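Local coordinates for outer membrane protein YopM (Yersinia pestis, PDB 1JL5) that probably alters host cell physiology and promotes bacterial survival in host tissues, as a secreted leucine-rich-repeat effector, at residues A[285-290]-A[305-310]; A[310-315]-A[331-336]; A[327-332]-A[345-350]. All blocks are in the same frame, centred on the assembly; numbering follows the deposited sequence.

From the N terminus, contact 1 joins residues 285-290 of LRR 11 to 305-310 of LRR 12, closing a loop of 14 residues. Contact 2 starts at Arg310, where contact 1 ends, and joins 310-315 to 331-336 of LRR 13. Contact 3 begins inside that loop, at 327-332, and reaches 345-350 of LRR 14; it shares Glu331 and Leu332 with contact 2, so these two overlap without nesting. Contacts 1 and 3 are further tied by a salt bridge between their facing segments. Together the three contacts stitch four successive coils of the solenoid, each to the next.

Contact 1: residues A[285-290]-A[305-310]; sequences SENIFS and SSNEIR. With CA (calcium ion), chain C.
Two backbone bonds hold Phe289 and Ser290 to the next coil. Glu308 N gives its hydrogen to Phe289 O over 2.6 Å, and the donor stands nearly along the C=O axis (163°). Arg310 N reaches Ser290 O at 2.7 Å, this time from above the carbonyl plane. A third bond, Glu286 N to Ser305 O, is less certain because that oxygen is crowded in the model.

Side-chain polar contact centres on Asn307. Its OD1 accepts from Phe289 N at 3.1 Å in a nearly straight bond of 168°, with some doubt attached to the position of OD1. The amide nitrogen ND2 is satisfied by Val284 O and Ala304 O. Among the charged groups, Glu286 forms a salt bridge with Arg265 in the preceding coil.

Apolar contact comes from Phe289, whose CB is 3.2 Å from Ile309 CD1. Its ring lies alongside the Asn307 amide, with the planes 70° apart and Asn307 CG in the ring plane at the edge.

Metal binding occupies Asn307 O and Glu308 OE1, both 2.3 Å from the calcium ion. Four waters, one of them at a long distance, and Asp266 of the second subunit complete the ligands, so the site bridges two chains. Lys328 forms a salt bridge with the other carboxylate oxygen, Glu308 OE2.

The first segment runs from strand 281-283 to strand 291-292, and the second follows the equivalent path from 301-303 to 311-312, stacking LRR 12 on LRR 11.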
loop_
_atom_site.group_PDB
_atom_site.type_symbol
_atom_site.label_atom_id
_atom_site.label_comp_id
_atom_site.label_asym_id
_atom_site.label_seq_id
_atom_site.Cartn_x
_atom_site.Cartn_y
_atom_site.Cartn_z
ATOM N N SER A 285 17.773 8.691 4.366
ATOM C CA SER A 285 17.109 7.420 4.560
ATOM C C SER A 285 17.786 6.402 3.666
ATOM O O SER A 285 18.414 6.750 2.664
ATOM C CB SER A 285 15.632 7.525 4.193
ATOM O OG SER A 285 15.482 7.742 2.808
ATOM N N GLU A 286 17.664 5.144 4.047
ATOM C CA GLU A 286 18.251 4.060 3.284
ATOM C C GLU A 286 19.723 4.214 3.026
ATOM O O GLU A 286 20.198 4.036 1.913
ATOM C CB GLU A 286 17.535 3.883 1.959
ATOM C CG GLU A 286 16.231 3.144 2.094
ATOM C CD GLU A 286 15.627 2.858 0.750
ATOM O OE1 GLU A 286 16.278 2.180 -0.068
ATOM O OE2 GLU A 286 14.503 3.317 0.505
ATOM N N ASN A 287 20.448 4.589 4.058
ATOM C CA ASN A 287 21.873 4.656 3.931
ATOM C C ASN A 287 22.315 3.700 4.993
ATOM O O ASN A 287 21.545 2.824 5.380
ATOM C CB ASN A 287 22.366 6.073 4.144
ATOM C CG ASN A 287 22.358 6.849 2.861
ATOM O OD1 ASN A 287 23.270 6.721 2.055
ATOM N ND2 ASN A 287 21.306 7.625 2.637
ATOM N N ILE A 288 23.528 3.836 5.486
ATOM C CA ILE A 288 23.949 2.888 6.486
ATOM C C ILE A 288 24.411 3.584 7.733
ATOM O O ILE A 288 25.423 3.238 8.330
ATOM C CB ILE A 288 25.024 1.955 5.914
ATOM C CG1 ILE A 288 26.252 2.746 5.469
ATOM C CG2 ILE A 288 24.452 1.234 4.704
ATOM C CD1 ILE A 288 27.391 1.851 4.990
ATOM N N PHE A 289 23.640 4.588 8.117
ATOM C CA PHE A 289 23.929 5.342 9.317
ATOM C C PHE A 289 23.569 4.480 10.503
ATOM O O PHE A 289 22.484 3.904 10.554
ATOM C CB PHE A 289 23.095 6.617 9.342
ATOM C CG PHE A 289 23.547 7.634 8.359
ATOM C CD1 PHE A 289 24.629 8.456 8.645
ATOM C CD2 PHE A 289 22.919 7.752 7.126
ATOM C CE1 PHE A 289 25.083 9.377 7.711
ATOM C CE2 PHE A 289 23.366 8.667 6.189
ATOM C CZ PHE A 289 24.450 9.483 6.484
ATOM N N SER A 290 24.491 4.368 11.445
ATOM C CA SER A 290 24.236 3.591 12.648
ATOM C C SER A 290 23.709 4.602 13.656
ATOM O O SER A 290 23.261 4.259 14.748
ATOM C CB SER A 290 25.524 2.941 13.144
ATOM O OG SER A 290 26.552 3.901 13.243
ATOM N N SER A 305 15.034 7.373 7.780
ATOM C CA SER A 305 14.406 6.069 7.852
ATOM C C SER A 305 15.238 5.020 7.141
ATOM O O SER A 305 16.023 5.323 6.241
ATOM C CB SER A 305 13.013 6.116 7.218
ATOM O OG SER A 305 13.110 6.460 5.850
ATOM N N SER A 306 15.065 3.779 7.566
ATOM C CA SER A 306 15.749 2.659 6.948
ATOM C C SER A 306 17.256 2.768 6.901
ATOM O O SER A 306 17.890 2.524 5.880
ATOM C CB SER A 306 15.186 2.433 5.552
ATOM O OG SER A 306 13.854 1.974 5.682
ATOM N N ASN A 307 17.817 3.165 8.025
ATOM C CA ASN A 307 19.249 3.236 8.169
ATOM C C ASN A 307 19.428 2.210 9.249
ATOM O O ASN A 307 18.627 1.292 9.360
ATOM C CB ASN A 307 19.677 4.622 8.635
ATOM C CG ASN A 307 19.943 5.543 7.475
ATOM O OD1 ASN A 307 20.945 5.393 6.784
ATOM N ND2 ASN A 307 19.035 6.483 7.229
ATOM N N GLU A 308 20.465 2.342 10.047
ATOM C CA GLU A 308 20.652 1.400 11.125
ATOM C C GLU A 308 20.838 2.286 12.337
ATOM O O GLU A 308 21.631 2.002 13.225
ATOM C CB GLU A 308 21.884 0.535 10.869
ATOM C CG GLU A 308 21.922 -0.688 11.749
ATOM C CD GLU A 308 20.849 -1.692 11.389
ATOM O OE1 GLU A 308 19.859 -1.321 10.719
ATOM O OE2 GLU A 308 20.998 -2.862 11.784
ATOM N N ILE A 309 20.087 3.381 12.347
ATOM C CA ILE A 309 20.168 4.354 13.421
ATOM C C ILE A 309 19.817 3.730 14.751
ATOM O O ILE A 309 18.685 3.309 14.977
ATOM C CB ILE A 309 19.218 5.537 13.196
ATOM C CG1 ILE A 309 19.506 6.199 11.842
ATOM C CG2 ILE A 309 19.372 6.535 14.333
ATOM C CD1 ILE A 309 20.912 6.643 11.686
ATOM N N ARG A 310 20.798 3.676 15.634
ATOM C CA ARG A 310 20.583 3.117 16.953
ATOM C C ARG A 310 20.275 4.244 17.903
ATOM O O ARG A 310 19.701 4.035 18.966
ATOM C CB ARG A 310 21.831 2.420 17.451
ATOM C CG ARG A 310 22.266 1.238 16.651
ATOM C CD ARG A 310 22.897 0.306 17.628
ATOM N NE ARG A 310 24.004 -0.442 17.073
ATOM C CZ ARG A 310 24.728 -1.277 17.796
ATOM N NH1 ARG A 310 24.436 -1.440 19.079
ATOM N NH2 ARG A 310 25.725 -1.946 17.244
HETATM CA CA CA C . 18.473 -0.930 8.938
HETATM O O HOH W 1 19.928 0.339 6.896
HETATM O O HOH W 2 16.531 -0.502 10.211
HETATM O O HOH W 3 17.052 -1.004 7.123
HETATM O O HOH W 4 20.251 -2.297 7.855
#

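Contact 2: residues A[310-315]-A[331-336]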
loop_
_atom_site.group_PDB
_atom_site.type_symbol
_atom_site.label_atom_id
_atom_site.label_comp_id
_atom_site.label_asym_id
_atom_site.label_seq_id
_atom_site.Cartn_x
_atom_site.Cartn_y
_atom_site.Cartn_z
ATOM N N ARG A 310 20.798 3.676 15.634
ATOM C CA ARG A 310 20.583 3.117 16.953
ATOM C C ARG A 310 20.275 4.244 17.903
ATOM O O ARG A 310 19.701 4.035 18.966
ATOM C CB ARG A 310 21.831 2.420 17.451
ATOM C CG ARG A 310 22.266 1.238 16.651
ATOM C CD ARG A 310 22.897 0.306 17.628
ATOM N NE ARG A 310 24.004 -0.442 17.073
ATOM C CZ ARG A 310 24.728 -1.277 17.796
ATOM N NH1 ARG A 310 24.436 -1.440 19.079
ATOM N NH2 ARG A 310 25.725 -1.946 17.244
ATOM N N SER A 311 20.693 5.442 17.529
ATOM C CA SER A 311 20.455 6.589 18.371
ATOM C C SER A 311 20.454 7.841 17.532
ATOM O O SER A 311 21.152 7.942 16.524
ATOM C CB SER A 311 21.536 6.700 19.446
ATOM O OG SER A 311 22.788 6.980 18.850
ATOM N N LEU A 312 19.642 8.790 17.960
ATOM C CA LEU A 312 19.538 10.057 17.285
ATOM C C LEU A 312 20.120 11.089 18.215
ATOM O O LEU A 312 19.875 11.059 19.422
ATOM C CB LEU A 312 18.079 10.417 17.024
ATOM C CG LEU A 312 17.339 9.720 15.896
ATOM C CD1 LEU A 312 15.923 10.274 15.823
ATOM C CD2 LEU A 312 18.078 9.962 14.585
ATOM N N CYS A 313 20.902 11.995 17.654
ATOM C CA CYS A 313 21.471 13.071 18.437
ATOM C C CYS A 313 20.258 13.923 18.769
ATOM O O CYS A 313 19.153 13.645 18.299
ATOM C CB CYS A 313 22.426 13.874 17.574
ATOM S SG CYS A 313 21.631 14.371 16.036
ATOM N N ASP A 314 20.452 14.957 19.573
ATOM C CA ASP A 314 19.343 15.824 19.909
ATOM C C ASP A 314 18.816 16.385 18.609
ATOM O O ASP A 314 19.568 16.604 17.661
ATOM C CB ASP A 314 19.795 16.959 20.826
ATOM C CG ASP A 314 20.231 16.462 22.180
ATOM O OD1 ASP A 314 19.528 15.596 22.748
ATOM O OD2 ASP A 314 21.269 16.939 22.679
ATOM N N LEU A 315 17.515 16.608 18.562
ATOM C CA LEU A 315 16.900 17.134 17.365
ATOM C C LEU A 315 16.848 18.648 17.431
ATOM O O LEU A 315 16.567 19.224 18.478
ATOM C CB LEU A 315 15.494 16.563 17.229
ATOM C CG LEU A 315 15.491 15.033 17.295
ATOM C CD1 LEU A 315 14.071 14.521 17.433
ATOM C CD2 LEU A 315 16.174 14.479 16.049
ATOM N N GLU A 331 15.037 4.291 21.502
ATOM C CA GLU A 331 14.614 5.519 22.132
ATOM C C GLU A 331 14.798 6.708 21.208
ATOM O O GLU A 331 15.781 6.796 20.473
ATOM C CB GLU A 331 15.405 5.730 23.422
ATOM C CG GLU A 331 14.904 6.851 24.294
ATOM C CD GLU A 331 15.574 6.831 25.656
ATOM O OE1 GLU A 331 16.808 7.010 25.708
ATOM O OE2 GLU A 331 14.866 6.636 26.669
ATOM N N LEU A 332 13.829 7.612 21.230
ATOM C CA LEU A 332 13.911 8.813 20.427
ATOM C C LEU A 332 14.361 9.915 21.357
ATOM O O LEU A 332 14.067 9.889 22.548
ATOM C CB LEU A 332 12.547 9.179 19.854
ATOM C CG LEU A 332 11.983 8.258 18.777
ATOM C CD1 LEU A 332 10.587 8.716 18.411
ATOM C CD2 LEU A 332 12.898 8.274 17.561
ATOM N N PRO A 333 15.111 10.888 20.836
ATOM C CA PRO A 333 15.539 11.963 21.725
ATOM C C PRO A 333 14.321 12.836 21.995
ATOM O O PRO A 333 13.251 12.610 21.418
ATOM C CB PRO A 333 16.596 12.691 20.902
ATOM C CG PRO A 333 16.098 12.512 19.508
ATOM C CD PRO A 333 15.668 11.064 19.487
ATOM N N ALA A 334 14.470 13.816 22.879
ATOM C CA ALA A 334 13.370 14.713 23.181
ATOM C C ALA A 334 12.893 15.240 21.840
ATOM O O ALA A 334 13.695 15.584 20.974
ATOM C CB ALA A 334 13.846 15.857 24.064
ATOM N N LEU A 335 11.586 15.287 21.653
ATOM C CA LEU A 335 11.052 15.769 20.401
ATOM C C LEU A 335 10.964 17.282 20.409
ATOM O O LEU A 335 10.436 17.878 21.343
ATOM C CB LEU A 335 9.673 15.169 20.161
ATOM C CG LEU A 335 9.662 13.645 20.097
ATOM C CD1 LEU A 335 8.237 13.160 19.912
ATOM C CD2 LEU A 335 10.560 13.175 18.956
ATOM N N PRO A 336 11.503 17.927 19.370
ATOM C CA PRO A 336 11.436 19.386 19.331
ATOM C C PRO A 336 9.977 19.827 19.347
ATOM O O PRO A 336 9.137 19.237 18.669
ATOM C CB PRO A 336 12.149 19.727 18.023
ATOM C CG PRO A 336 11.940 18.506 17.179
ATOM C CD PRO A 336 12.148 17.391 18.162
HETATM O O HOH W 5 17.787 4.593 20.583
HETATM O O HOH W 6 17.951 8.172 20.067
HETATM O O HOH W 7 16.782 14.168 24.153
HETATM O O HOH W 8 16.152 16.187 20.774
#
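In the leucine-rich-repeat solenoid, LRR 12 meets LRR 13 where Leu312 and Leu315 pack against Pro333 and Pro336. The Pro333 ring is the wedge. Its CG lies 3.4 Å from Leu315 CG, which is set beside its own backbone N (chi1 -53°); the pair is tighter than usual van der Waals contact, and the two side chains cross at about a right angle. The next ring atom, Pro333 CD, rests 3.5 Å from Leu312 CB, so this one ring spans both leucines.

Leu315 also reaches the second proline. Its branch CD1 comes 3.5 Å from Pro336 CD, and the same methyl is 4.1 Å from Leu335 CD2. Leu312 and Leu332 lie side by side, pointing the same way, and touch only through their methyls, CD1 and CD2.

Waters bridge the two backbones where no direct hydrogen bond joins them. One water takes the hydrogen of Leu312 N at 2.8 Å and donates to Glu331 O. Another runs the opposite way, accepting from Glu331 N and donating to Arg310 O, and a third runs from Leu315 N, at 2.6 Å, to Ala334 O.

Leu312 and Leu315 both also touch Leu322 of strand 321-323. Leucines at equivalent positions of successive coils, Leu312 with Leu332 and Leu315 with Leu335, meet inside the solenoid as in leucine-rich repeats, with Pro333 and Pro336 filling in against Leu312 and Leu315.

Contact 3: residues A[327-332]-A[345-350]; sequences NKLIEL and SFNHLA
Asn347 OD1 is gripped by two backbone N-H groups of the preceding coil. Leu329 N is the stronger donor, at 3.1 Å and 162°, tilted 24° from the amide carbonyl plane; Asn327 N, at 3.0 Å, makes only a weak bond. The torsion chi1 (-87°) sets CG beside the residue's own backbone N, and ND2 is held by Val324 O and Ala344 O, so both ends of this buried amide are fixed. Asn327 repeats the pattern one coil back, where its OD1 accepts from Asn307 N and Ile309 N.

Just beyond, His348 N donates to Leu329 O across 2.6 Å. The His348 side chain leaves with its CB 3.6 Å from Ile330 CG2, and its NE2 is hydrogen-bonded to Ser206 OG of the second subunit, so the contact reaches across to that chain.

Apolar packing gathers round Leu349, whose two methyls part. CD1 meets Leu332 CD1 at 3.5 Å, the side chains crossing at about a right angle, while CD2 approaches Leu329 CB at 3.9 Å. That second methyl also sits against the backbone, 3.3 Å from Glu331 N. A water accepts from Ala350 N at 2.9 Å and lies beside Ile330 O.

Leu329 touches Leu312 of strand 311-312. The first segment follows strand 321-323 and the second follows strand 341-343, placing LRR 14 on LRR 13; from there Leu349 N makes a hydrogen bond to Asn367 OD1 of the next coil.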
loop_
_atom_site.group_PDB
_atom_site.type_symbol
_atom_site.label_atom_id
_atom_site.label_comp_id
_atom_site.label_asym_id
_atom_site.label_seq_id
_atom_site.Cartn_x
_atom_site.Cartn_y
_atom_site.Cartn_z
ATOM N N ASN A 327 14.471 1.903 11.782
ATOM C CA ASN A 327 15.835 2.040 12.218
ATOM C C ASN A 327 15.967 1.117 13.390
ATOM O O ASN A 327 15.188 0.181 13.517
ATOM C CB ASN A 327 16.150 3.483 12.575
ATOM C CG ASN A 327 16.604 4.267 11.366
ATOM O OD1 ASN A 327 17.653 3.975 10.793
ATOM N ND2 ASN A 327 15.811 5.246 10.956
ATOM N N LYS A 328 16.949 1.350 14.241
ATOM C CA LYS A 328 17.131 0.471 15.375
ATOM C C LYS A 328 17.112 1.285 16.640
ATOM O O LYS A 328 17.840 1.016 17.589
ATOM C CB LYS A 328 18.439 -0.296 15.225
ATOM C CG LYS A 328 18.474 -1.132 13.952
ATOM C CD LYS A 328 17.405 -2.210 13.989
ATOM C CE LYS A 328 17.225 -2.871 12.631
ATOM N NZ LYS A 328 18.491 -3.451 12.098
ATOM N N LEU A 329 16.242 2.282 16.632
ATOM C CA LEU A 329 16.082 3.169 17.761
ATOM C C LEU A 329 15.284 2.495 18.853
ATOM O O LEU A 329 14.193 1.980 18.615
ATOM C CB LEU A 329 15.357 4.440 17.326
ATOM C CG LEU A 329 16.167 5.321 16.383
ATOM C CD1 LEU A 329 15.264 6.353 15.727
ATOM C CD2 LEU A 329 17.285 5.981 17.168
ATOM N N ILE A 330 15.839 2.477 20.051
ATOM C CA ILE A 330 15.117 1.908 21.168
ATOM C C ILE A 330 14.587 3.120 21.926
ATOM O O ILE A 330 13.775 3.007 22.838
ATOM C CB ILE A 330 16.036 1.060 22.064
ATOM C CG1 ILE A 330 17.210 1.904 22.552
ATOM C CG2 ILE A 330 16.528 -0.153 21.302
ATOM C CD1 ILE A 330 17.131 2.264 24.005
ATOM N N GLU A 331 15.037 4.291 21.502
ATOM C CA GLU A 331 14.614 5.519 22.132
ATOM C C GLU A 331 14.798 6.708 21.208
ATOM O O GLU A 331 15.781 6.796 20.473
ATOM C CB GLU A 331 15.405 5.730 23.422
ATOM C CG GLU A 331 14.904 6.851 24.294
ATOM C CD GLU A 331 15.574 6.831 25.656
ATOM O OE1 GLU A 331 16.808 7.010 25.708
ATOM O OE2 GLU A 331 14.866 6.636 26.669
ATOM N N LEU A 332 13.829 7.612 21.230
ATOM C CA LEU A 332 13.911 8.813 20.427
ATOM C C LEU A 332 14.361 9.915 21.357
ATOM O O LEU A 332 14.067 9.889 22.548
ATOM C CB LEU A 332 12.547 9.179 19.854
ATOM C CG LEU A 332 11.983 8.258 18.777
ATOM C CD1 LEU A 332 10.587 8.716 18.411
ATOM C CD2 LEU A 332 12.898 8.274 17.561
ATOM N N SER A 345 8.153 4.738 13.105
ATOM C CA SER A 345 7.642 3.387 13.005
ATOM C C SER A 345 8.788 2.441 12.680
ATOM O O SER A 345 9.849 2.865 12.217
ATOM C CB SER A 345 6.609 3.329 11.892
ATOM O OG SER A 345 7.183 3.856 10.714
ATOM N N PHE A 346 8.569 1.156 12.926
ATOM C CA PHE A 346 9.573 0.143 12.642
ATOM C C PHE A 346 10.894 0.435 13.319
ATOM O O PHE A 346 11.950 0.510 12.691
ATOM C CB PHE A 346 9.764 0.024 11.140
ATOM C CG PHE A 346 8.541 -0.433 10.429
ATOM C CD1 PHE A 346 8.099 -1.748 10.565
ATOM C CD2 PHE A 346 7.815 0.445 9.630
ATOM C CE1 PHE A 346 6.952 -2.180 9.913
ATOM C CE2 PHE A 346 6.668 0.021 8.975
ATOM C CZ PHE A 346 6.236 -1.295 9.117
ATOM N N ASN A 347 10.814 0.621 14.622
ATOM C CA ASN A 347 11.989 0.862 15.420
ATOM C C ASN A 347 11.801 0.017 16.643
ATOM O O ASN A 347 10.868 -0.773 16.706
ATOM C CB ASN A 347 12.105 2.335 15.776
ATOM C CG ASN A 347 12.833 3.109 14.717
ATOM O OD1 ASN A 347 14.041 2.961 14.558
ATOM N ND2 ASN A 347 12.104 3.918 13.966
ATOM N N HIS A 348 12.684 0.177 17.612
ATOM C CA HIS A 348 12.589 -0.603 18.821
ATOM C C HIS A 348 12.238 0.304 19.985
ATOM O O HIS A 348 12.804 0.193 21.068
ATOM C CB HIS A 348 13.910 -1.294 19.098
ATOM C CG HIS A 348 13.747 -2.609 19.777
ATOM N ND1 HIS A 348 13.519 -3.773 19.079
ATOM C CD2 HIS A 348 13.699 -2.937 21.087
ATOM C CE1 HIS A 348 13.338 -4.763 19.931
ATOM N NE2 HIS A 348 13.441 -4.282 21.157
ATOM N N LEU A 349 11.299 1.207 19.749
ATOM C CA LEU A 349 10.884 2.140 20.780
ATOM C C LEU A 349 9.971 1.492 21.802
ATOM O O LEU A 349 8.967 0.879 21.450
ATOM C CB LEU A 349 10.163 3.328 20.152
ATOM C CG LEU A 349 10.960 4.075 19.089
ATOM C CD1 LEU A 349 10.129 5.233 18.577
ATOM C CD2 LEU A 349 12.292 4.552 19.670
ATOM N N ALA A 350 10.341 1.618 23.069
ATOM C CA ALA A 350 9.530 1.094 24.159
ATOM C C ALA A 350 8.574 2.236 24.469
ATOM O O ALA A 350 7.440 2.028 24.900
ATOM C CB ALA A 350 10.399 0.800 25.371
HETATM O O HOH W 9 11.738 3.914 24.085
#